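Local coordinates for protein ancestral congerin Con-anc (PDB 3AJZ) that binds glycans in a galectin pocket, probably recognising beta-galactosides, as a reconstructed ancestor of the fish congerins, at residues N77-A82 against L101-K106. Residues are numbered along the deposited sequence; the frame is centred on the assembly and turned at random. Where two conformers were deposited one is given.
Sequences NFPFTA and LPDGHK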
# COMPACT_ATOMS: atom_id res chain seq x y z
N ASN A 77 3.17 -11.14 24.59
CA ASN A 77 2.02 -10.25 24.43
C ASN A 77 1.42 -10.51 23.07
O ASN A 77 2.06 -10.25 22.06
CB ASN A 77 2.42 -8.78 24.53
CG ASN A 77 2.67 -8.35 25.95
OD1 ASN A 77 1.76 -8.40 26.78
ND2 ASN A 77 3.89 -7.94 26.24
N PHE A 78 0.20 -11.02 23.04
CA PHE A 78 -0.35 -11.54 21.77
C PHE A 78 -1.79 -11.13 21.56
O PHE A 78 -2.69 -11.96 21.62
CB PHE A 78 -0.21 -13.06 21.72
CG PHE A 78 -0.30 -13.60 20.32
CD1 PHE A 78 -1.48 -14.21 19.84
CD2 PHE A 78 0.76 -13.41 19.44
CE1 PHE A 78 -1.55 -14.69 18.51
CE2 PHE A 78 0.68 -13.88 18.11
CZ PHE A 78 -0.47 -14.50 17.65
N PRO A 79 -2.02 -9.82 21.35
CA PRO A 79 -3.40 -9.32 21.21
C PRO A 79 -3.98 -9.46 19.81
O PRO A 79 -4.31 -8.45 19.15
CB PRO A 79 -3.25 -7.85 21.58
CG PRO A 79 -1.87 -7.48 21.04
CD PRO A 79 -1.04 -8.71 21.35
N PHE A 80 -4.09 -10.71 19.36
CA PHE A 80 -4.61 -11.01 18.03
C PHE A 80 -5.54 -12.21 18.10
O PHE A 80 -5.38 -13.07 18.97
CB PHE A 80 -3.43 -11.35 17.06
CG PHE A 80 -2.42 -10.27 17.00
CD1 PHE A 80 -2.62 -9.18 16.15
CD2 PHE A 80 -1.28 -10.27 17.83
CE1 PHE A 80 -1.72 -8.12 16.11
CE2 PHE A 80 -0.38 -9.19 17.78
CZ PHE A 80 -0.61 -8.13 16.92
N THR A 81 -6.52 -12.25 17.21
CA THR A 81 -7.47 -13.36 17.14
C THR A 81 -7.67 -13.77 15.67
O THR A 81 -7.87 -12.93 14.79
CB THR A 81 -8.83 -12.98 17.76
OG1 THR A 81 -8.60 -12.52 19.08
CG2 THR A 81 -9.79 -14.20 17.83
N ALA A 82 -7.62 -15.08 15.44
CA ALA A 82 -7.87 -15.61 14.10
C ALA A 82 -9.25 -15.18 13.62
O ALA A 82 -10.24 -15.24 14.39
CB ALA A 82 -7.73 -17.14 14.09
N LEU A 101 1.41 -2.34 19.52
CA LEU A 101 0.40 -3.39 19.39
C LEU A 101 -0.97 -2.78 19.76
O LEU A 101 -1.03 -1.77 20.44
CB LEU A 101 0.73 -4.60 20.28
CG LEU A 101 2.12 -5.24 20.12
CD1 LEU A 101 2.25 -6.42 21.09
CD2 LEU A 101 2.33 -5.75 18.68
N PRO A 102 -2.04 -3.37 19.25
CA PRO A 102 -3.35 -2.72 19.40
C PRO A 102 -3.91 -2.80 20.80
O PRO A 102 -4.89 -2.10 21.08
CB PRO A 102 -4.22 -3.45 18.39
CG PRO A 102 -3.61 -4.85 18.32
CD PRO A 102 -2.11 -4.58 18.43
N ASP A 103 -3.28 -3.58 21.68
CA ASP A 103 -3.65 -3.52 23.11
C ASP A 103 -2.90 -2.42 23.85
O ASP A 103 -3.02 -2.29 25.06
CB ASP A 103 -3.42 -4.87 23.82
CG ASP A 103 -1.98 -5.31 23.82
OD1 ASP A 103 -1.15 -4.64 23.19
OD2 ASP A 103 -1.69 -6.35 24.48
N GLY A 104 -2.09 -1.67 23.12
CA GLY A 104 -1.32 -0.59 23.71
C GLY A 104 0.07 -1.01 24.17
O GLY A 104 0.86 -0.17 24.59
N HIS A 105 0.38 -2.31 24.12
CA HIS A 105 1.71 -2.79 24.51
C HIS A 105 2.70 -2.42 23.41
O HIS A 105 2.35 -2.42 22.23
CB HIS A 105 1.69 -4.31 24.73
CG HIS A 105 1.30 -4.74 26.12
ND1 HIS A 105 0.02 -5.11 26.46
CD2 HIS A 105 2.05 -4.91 27.24
CE1 HIS A 105 -0.01 -5.47 27.74
NE2 HIS A 105 1.21 -5.36 28.23
N LYS A 106 3.93 -2.12 23.80
CA LYS A 106 4.99 -1.76 22.86
C LYS A 106 6.09 -2.81 22.94
O LYS A 106 6.55 -3.20 24.03
CB LYS A 106 5.59 -0.40 23.22
CG LYS A 106 4.57 0.70 23.41
CD LYS A 106 5.24 1.86 24.15
CE LYS A 106 4.27 3.00 24.47
NZ LYS A 106 3.92 3.83 23.28
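The ring of Pro79 presses its CB and CG against the carboxylate of Asp103, the two side chains crossing at about a right angle, with Pro79 CG 3.5 Å from Asp103 CG. The same CG also reaches Leu101 CB (4.0 Å) and Pro102 CD (3.9 Å), touching three consecutive residues of the type I turn between strands 96-100 and 106-110. On the inner side, CZ of Phe80 meets Leu101 CD2 at the ring edge, while Pro102 CD approaches obliquely; Ile59 touches both Phe80 and Leu101. In one of two modelled positions of His105, the amide of Asn77 stacks on its ring, planes 29° apart, OD1 over the face and not hydrogen-bonded to NE2. Asp103 CG sits between its backbone N and carbonyl carbon (chi1 62°). His105 N reaches OD1 (2.9 Å) from above the carboxylate plane, an Asx turn; in the same conformer ND1 gives OD2 a weak bond. In this galectin beta-sandwich, the connection crossing between the two sheets thus packs on a hairpin turn of the five-stranded one. No hydrogen bond joins the segments: C-H groups against a carboxylate and apolar contacts imply a shape-driven fit, while the Asx-turn bond and Gly104 N to Leu101 O tie the turn internally.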